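Local structure of poly-beta-hydroxybuterate polymerase (Cupriavidus necator, 5T6O) at residues A85-D90 with N231-W236; F18-F23 with A97-E102. The protein probably acts as an acyltransferase that builds polyhydroxybutyrate, this chain being its catalytic domain, which has an alpha/beta hydrolase fold. The protein carries 1 engineered substitution. All blocks are in the same frame, centred on the assembly; numbering follows the deposited sequence.

Contact 1 (A85-D90 with N231-W236)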
loop_
_atom_site.group_PDB
_atom_site.type_symbol
_atom_site.label_atom_id
_atom_site.label_comp_id
_atom_site.label_asym_id
_atom_site.label_seq_id
_atom_site.Cartn_x
_atom_site.Cartn_y
_atom_site.Cartn_z
ATOM N N ALA A 85 -28.967 -27.547 -6.247
ATOM C CA ALA A 85 -28.914 -26.440 -5.290
ATOM C C ALA A 85 -28.360 -26.850 -3.927
ATOM O O ALA A 85 -28.006 -25.971 -3.131
ATOM C CB ALA A 85 -30.311 -25.840 -5.124
ATOM N N GLY A 86 -28.273 -28.147 -3.637
ATOM C CA GLY A 86 -27.680 -28.624 -2.403
ATOM C C GLY A 86 -26.306 -29.241 -2.525
ATOM O O GLY A 86 -25.829 -29.842 -1.551
ATOM N N SER A 87 -25.641 -29.117 -3.675
ATOM C CA SER A 87 -24.326 -29.715 -3.870
ATOM C C SER A 87 -23.283 -29.042 -2.986
ATOM O O SER A 87 -23.311 -27.828 -2.783
ATOM C CB SER A 87 -23.893 -29.596 -5.331
ATOM O OG SER A 87 -24.857 -30.171 -6.197
ATOM N N THR A 88 -22.335 -29.835 -2.500
ATOM C CA THR A 88 -21.349 -29.386 -1.528
ATOM C C THR A 88 -19.968 -29.322 -2.156
ATOM O O THR A 88 -19.727 -29.845 -3.247
ATOM C CB THR A 88 -21.314 -30.325 -0.322
ATOM O OG1 THR A 88 -20.861 -31.618 -0.756
ATOM C CG2 THR A 88 -22.698 -30.445 0.292
ATOM N N TRP A 89 -19.047 -28.684 -1.429
ATOM C CA TRP A 89 -17.646 -28.711 -1.837
ATOM C C TRP A 89 -17.151 -30.148 -1.967
ATOM O O TRP A 89 -16.460 -30.481 -2.936
ATOM C CB TRP A 89 -16.792 -27.923 -0.840
ATOM C CG TRP A 89 -15.295 -28.023 -1.050
ATOM C CD1 TRP A 89 -14.451 -28.944 -0.495
ATOM C CD2 TRP A 89 -14.473 -27.152 -1.839
ATOM N NE1 TRP A 89 -13.158 -28.706 -0.895
ATOM C CE2 TRP A 89 -13.143 -27.614 -1.722
ATOM C CE3 TRP A 89 -14.734 -26.028 -2.640
ATOM C CZ2 TRP A 89 -12.078 -26.995 -2.370
ATOM C CZ3 TRP A 89 -13.675 -25.410 -3.283
ATOM C CH2 TRP A 89 -12.359 -25.898 -3.146
ATOM N N ASP A 90 -17.528 -31.020 -1.018
ATOM C CA ASP A 90 -17.123 -32.425 -1.070
ATOM C C ASP A 90 -17.700 -33.132 -2.291
ATOM O O ASP A 90 -17.028 -33.972 -2.904
ATOM C CB ASP A 90 -17.547 -33.157 0.208
ATOM C CG ASP A 90 -16.664 -32.817 1.395
ATOM O OD1 ASP A 90 -16.052 -31.737 1.384
ATOM O OD2 ASP A 90 -16.571 -33.634 2.333
ATOM N N ASN A 231 -23.627 -20.598 -12.065
ATOM C CA ASN A 231 -24.240 -20.707 -10.746
ATOM C C ASN A 231 -23.349 -21.501 -9.809
ATOM O O ASN A 231 -22.757 -22.506 -10.206
ATOM C CB ASN A 231 -25.599 -21.395 -10.823
ATOM C CG ASN A 231 -26.656 -20.516 -11.450
ATOM O OD1 ASN A 231 -26.713 -19.314 -11.180
ATOM N ND2 ASN A 231 -27.488 -21.109 -12.307
ATOM N N LEU A 232 -23.295 -21.065 -8.550
ATOM C CA LEU A 232 -22.637 -21.844 -7.514
ATOM C C LEU A 232 -23.693 -22.402 -6.579
ATOM O O LEU A 232 -24.550 -21.641 -6.122
ATOM C CB LEU A 232 -21.654 -20.990 -6.710
ATOM C CG LEU A 232 -20.490 -20.320 -7.450
ATOM C CD1 LEU A 232 -19.615 -19.558 -6.456
ATOM C CD2 LEU A 232 -19.664 -21.369 -8.224
ATOM N N PRO A 233 -23.671 -23.693 -6.269
ATOM C CA PRO A 233 -24.606 -24.221 -5.266
ATOM C C PRO A 233 -24.338 -23.584 -3.910
ATOM O O PRO A 233 -23.197 -23.292 -3.554
ATOM C CB PRO A 233 -24.308 -25.727 -5.252
ATOM C CG PRO A 233 -23.550 -25.970 -6.585
ATOM C CD PRO A 233 -22.753 -24.730 -6.778
ATOM N N GLY A 234 -25.413 -23.377 -3.152
ATOM C CA GLY A 234 -25.331 -22.716 -1.865
ATOM C C GLY A 234 -24.264 -23.279 -0.945
ATOM O O GLY A 234 -23.379 -22.552 -0.483
ATOM N N PRO A 235 -24.332 -24.581 -0.638
ATOM C CA PRO A 235 -23.355 -25.140 0.318
ATOM C C PRO A 235 -21.928 -25.068 -0.185
ATOM O O PRO A 235 -20.999 -24.882 0.612
ATOM C CB PRO A 235 -23.823 -26.593 0.491
ATOM C CG PRO A 235 -25.343 -26.522 0.220
ATOM C CD PRO A 235 -25.424 -25.532 -0.942
ATOM N N TRP A 236 -21.736 -25.198 -1.499
ATOM C CA TRP A 236 -20.405 -25.099 -2.095
ATOM C C TRP A 236 -19.823 -23.707 -1.903
ATOM O O TRP A 236 -18.680 -23.540 -1.460
ATOM C CB TRP A 236 -20.495 -25.428 -3.590
ATOM C CG TRP A 236 -19.143 -25.575 -4.265
ATOM C CD1 TRP A 236 -18.501 -26.739 -4.540
ATOM C CD2 TRP A 236 -18.282 -24.521 -4.727
ATOM N NE1 TRP A 236 -17.305 -26.489 -5.158
ATOM C CE2 TRP A 236 -17.138 -25.134 -5.277
ATOM C CE3 TRP A 236 -18.371 -23.126 -4.741
ATOM C CZ2 TRP A 236 -16.085 -24.400 -5.821
ATOM C CZ3 TRP A 236 -17.323 -22.394 -5.290
ATOM C CH2 TRP A 236 -16.192 -23.034 -5.814
HETATM O O HOH W 1 -20.114 -27.512 0.915
#

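Contact 2 (F18-F23 with A97-E102). With SO4 (sulfate ion), chain C.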
loop_
_atom_site.group_PDB
_atom_site.type_symbol
_atom_site.label_atom_id
_atom_site.label_comp_id
_atom_site.label_asym_id
_atom_site.label_seq_id
_atom_site.Cartn_x
_atom_site.Cartn_y
_atom_site.Cartn_z
ATOM N N PHE A 18 -17.026 -38.532 -21.472
ATOM C CA PHE A 18 -17.628 -38.943 -20.212
ATOM C C PHE A 18 -18.482 -37.789 -19.716
ATOM O O PHE A 18 -18.141 -36.623 -19.926
ATOM C CB PHE A 18 -16.566 -39.302 -19.157
ATOM C CG PHE A 18 -17.147 -39.545 -17.784
ATOM C CD1 PHE A 18 -17.723 -40.762 -17.476
ATOM C CD2 PHE A 18 -17.140 -38.542 -16.810
ATOM C CE1 PHE A 18 -18.282 -40.988 -16.221
ATOM C CE2 PHE A 18 -17.706 -38.767 -15.539
ATOM C CZ PHE A 18 -18.268 -39.988 -15.254
ATOM N N GLU A 19 -19.571 -38.115 -19.026
ATOM C CA GLU A 19 -20.345 -37.054 -18.397
ATOM C C GLU A 19 -21.098 -37.616 -17.205
ATOM O O GLU A 19 -21.546 -38.772 -17.215
ATOM C CB GLU A 19 -21.320 -36.392 -19.393
ATOM C CG GLU A 19 -22.454 -37.282 -19.845
ATOM C CD GLU A 19 -23.237 -36.709 -21.041
ATOM O OE1 GLU A 19 -22.704 -35.835 -21.754
ATOM O OE2 GLU A 19 -24.383 -37.153 -21.275
ATOM N N ASN A 20 -21.246 -36.787 -16.178
ATOM C CA ASN A 20 -22.166 -37.099 -15.088
ATOM C C ASN A 20 -22.882 -35.804 -14.720
ATOM O O ASN A 20 -22.882 -34.831 -15.483
ATOM C CB ASN A 20 -21.438 -37.783 -13.909
ATOM C CG ASN A 20 -20.457 -36.866 -13.173
ATOM O OD1 ASN A 20 -20.382 -35.661 -13.413
ATOM N ND2 ASN A 20 -19.694 -37.457 -12.253
ATOM N N GLU A 21 -23.505 -35.779 -13.543
ATOM C CA GLU A 21 -24.300 -34.616 -13.178
ATOM C C GLU A 21 -23.441 -33.374 -13.015
ATOM O O GLU A 21 -23.948 -32.256 -13.175
ATOM C CB GLU A 21 -25.086 -34.888 -11.893
ATOM C CG GLU A 21 -26.213 -35.901 -12.065
ATOM C CD GLU A 21 -27.203 -35.499 -13.150
ATOM O OE1 GLU A 21 -27.610 -34.317 -13.172
ATOM O OE2 GLU A 21 -27.564 -36.360 -13.985
ATOM N N TYR A 22 -22.154 -33.547 -12.735
ATOM C CA TYR A 22 -21.287 -32.442 -12.356
ATOM C C TYR A 22 -20.453 -31.898 -13.501
ATOM O O TYR A 22 -20.076 -30.724 -13.463
ATOM C CB TYR A 22 -20.345 -32.877 -11.226
ATOM C CG TYR A 22 -21.073 -33.226 -9.956
ATOM C CD1 TYR A 22 -21.609 -34.500 -9.759
ATOM C CD2 TYR A 22 -21.244 -32.274 -8.946
ATOM C CE1 TYR A 22 -22.289 -34.819 -8.592
ATOM C CE2 TYR A 22 -21.932 -32.589 -7.771
ATOM C CZ TYR A 22 -22.444 -33.855 -7.604
ATOM O OH TYR A 22 -23.116 -34.161 -6.436
ATOM N N PHE A 23 -20.133 -32.708 -14.507
ATOM C CA PHE A 23 -19.209 -32.233 -15.531
ATOM C C PHE A 23 -19.229 -33.159 -16.740
ATOM O O PHE A 23 -19.765 -34.273 -16.698
ATOM C CB PHE A 23 -17.782 -32.128 -14.984
ATOM C CG PHE A 23 -17.075 -33.452 -14.876
ATOM C CD1 PHE A 23 -17.444 -34.374 -13.913
ATOM C CD2 PHE A 23 -16.020 -33.761 -15.728
ATOM C CE1 PHE A 23 -16.784 -35.594 -13.819
ATOM C CE2 PHE A 23 -15.355 -34.969 -15.635
ATOM C CZ PHE A 23 -15.731 -35.885 -14.685
ATOM N N ALA A 97 -13.688 -33.687 -9.543
ATOM C CA ALA A 97 -12.226 -33.633 -9.608
ATOM C C ALA A 97 -11.615 -35.030 -9.535
ATOM O O ALA A 97 -10.837 -35.429 -10.411
ATOM C CB ALA A 97 -11.670 -32.747 -8.489
ATOM N N ILE A 98 -11.939 -35.782 -8.481
ATOM C CA ILE A 98 -11.386 -37.126 -8.348
ATOM C C ILE A 98 -11.907 -38.019 -9.466
ATOM O O ILE A 98 -11.148 -38.788 -10.068
ATOM C CB ILE A 98 -11.700 -37.694 -6.948
ATOM C CG1 ILE A 98 -10.931 -36.904 -5.883
ATOM C CG2 ILE A 98 -11.336 -39.166 -6.859
ATOM C CD1 ILE A 98 -11.196 -37.367 -4.452
ATOM N N ARG A 99 -13.201 -37.902 -9.790
ATOM C CA ARG A 99 -13.771 -38.680 -10.890
ATOM C C ARG A 99 -13.061 -38.389 -12.212
ATOM O O ARG A 99 -12.767 -39.313 -12.978
ATOM C CB ARG A 99 -15.272 -38.389 -11.004
ATOM C CG ARG A 99 -16.042 -39.281 -11.988
ATOM C CD ARG A 99 -16.031 -40.747 -11.558
ATOM N NE ARG A 99 -17.121 -41.488 -12.194
ATOM C CZ ARG A 99 -16.971 -42.600 -12.910
ATOM N NH1 ARG A 99 -18.032 -43.179 -13.454
ATOM N NH2 ARG A 99 -15.772 -43.145 -13.064
ATOM N N ALA A 100 -12.768 -37.113 -12.497
ATOM C CA ALA A 100 -12.110 -36.776 -13.759
ATOM C C ALA A 100 -10.705 -37.348 -13.820
ATOM O O ALA A 100 -10.258 -37.810 -14.877
ATOM C CB ALA A 100 -12.061 -35.260 -13.955
ATOM N N ILE A 101 -9.980 -37.301 -12.701
ATOM C CA ILE A 101 -8.665 -37.934 -12.649
ATOM C C ILE A 101 -8.775 -39.419 -12.972
ATOM O O ILE A 101 -7.978 -39.959 -13.753
ATOM C CB ILE A 101 -8.015 -37.691 -11.274
ATOM C CG1 ILE A 101 -7.669 -36.208 -11.115
ATOM C CG2 ILE A 101 -6.750 -38.532 -11.103
ATOM C CD1 ILE A 101 -7.305 -35.840 -9.689
ATOM N N GLU A 102 -9.771 -40.099 -12.384
ATOM C CA GLU A 102 -9.919 -41.538 -12.577
ATOM C C GLU A 102 -10.230 -41.874 -14.031
ATOM O O GLU A 102 -9.666 -42.822 -14.597
ATOM C CB GLU A 102 -11.017 -42.079 -11.660
ATOM C CG GLU A 102 -11.315 -43.565 -11.854
ATOM C CD GLU A 102 -12.541 -44.049 -11.078
ATOM O OE1 GLU A 102 -13.453 -43.233 -10.787
ATOM O OE2 GLU A 102 -12.587 -45.257 -10.760
HETATM S S SO4 C . -20.730 -41.311 -11.928
HETATM O O1 SO4 C . -20.706 -42.462 -11.036
HETATM O O2 SO4 C . -19.660 -40.374 -11.558
HETATM O O3 SO4 C . -22.025 -40.651 -11.853
HETATM O O4 SO4 C . -20.532 -41.781 -13.295
#

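Contact 1 (A85-D90 with N231-W236)
Trp89 and Trp236 each hold CG anti to the backbone N (chi1 172° and -171°), which puts each CG beside its own carbonyl carbon; the two indoles then cross obliquely at the starts of helices 89-108 and 234-246. Their planes are 38° apart, which makes this an oblique aromatic pair. Trp89 CE3 lies over one face of the Trp236 ring, offset toward the rim, 3.6 Å from Trp236 NE1, and Trp89 CZ3 is 3.6 Å from Trp236 CZ2. At the edge of the Trp236 ring, in its plane, Thr88 O stands 3.6 Å from CD1. On the Trp89 side the pair continues into a stack with Trp239, while Tyr92 and Tyr240 also meet the Trp236 ring.

Next to the indoles, Ser87 O reaches into the first turn of helix 234-246. It lies 3.4 Å from Pro233 CB and 3.5 Å from Pro235 CB, and it takes a weak hydrogen bond from Trp236 N at 3.3 Å. A water ties the backbones together as well, accepting from Trp89 N at 2.8 Å and donating weakly to Pro235 O. Thr88 points its hydroxyl the other way, to cap its own helix through Asp91 N; its CG2 touches Pro235 CB at 4.0 Å, the two side chains crossing at about a right angle.

The chemistry is that of two helix starts meeting: Trp89 N, at the first residue of its helix, gives its hydrogen to a water, and Trp236 N leans only weakly on Ser87 O. The join therefore rests mostly on indole and proline packing, with little from the polar links.

Contact 2 (F18-F23 with A97-E102)
Phe18, Asn20 and Phe23 meet Arg99 and Ala100 in a partly buried contact of mixed character, apolar on its inner side and polar around a sulfate. It sits where the hairpin of strands 14-19 and 23-28, part of the main sheet of this alpha/beta hydrolase fold, lies against helix 89-108.

On the apolar side, Phe23 CE2 rests 3.7 Å from Ala100 CB, while its CE1 edge faces Arg99 CG. Val75 of strand 72-77 touches both Phe23 and Ala100, so this side is continuous with the sheet.

Between the apolar and polar parts, Phe18 comes over one face of the Arg99 guanidinium with its rim: CE1 is 3.5 Å from Arg99 NH1 and CZ 3.6 Å from Arg99 NE, the ring plane turned 70° from the guanidinium. The Arg99 chain bends at chi2 (64°), and its end meets the sulfate edge-on, the sulfur lying in the guanidinium plane. Arg99 NE gives a nearly straight bond to sulfate O2 at 2.8 Å and NH1 another to O4 at 2.9 Å, while NH2 makes a salt bridge with Glu102 within the helix. Sulfate O2 also accepts from Asn20 ND2 at 3.0 Å, and ND2 is bonded to His95 O too. At the other end of that amide, OD1 takes Tyr22 N at 2.8 Å, from above the carbonyl plane, which makes an Asx turn; Phe23 N, at 3.2 Å and nearly in line with the C=O, extends it to an Asx motif. Two bonds at each end fix the amide's orientation.

The anion, probably from the crystallisation liquor, adds a bridge to a join that the protein already makes through Asn20 to His95 O and the two phenylalanines. Arg99 is drawn between two anionic groups, and its positive charge would offset part of theirs.

Overall arrangement
Helix 89-108 joins the two contacts: contact 1 uses its first turn and the loop before it, contact 2 a middle section, and their centres are 16 Å apart. They also touch directly, Ser87 OG packing 4.1 Å from Tyr22 CE2. Tyr92 sits between them, its ring meeting Tyr22 on one hand and Trp236 on the other. Along the chain the segments alternate. Trp89 of contact 1 and Ala97 and Ile98 of segment 97-102 also lean on helix 120-134, which in this fold probably follows the nucleophile elbow; Trp236 touches Val120 at its start, which would place contact 1 near the active site. The sulfate, probably a crystallisation ion, is held by Arg99 and Asn20 of contact 2.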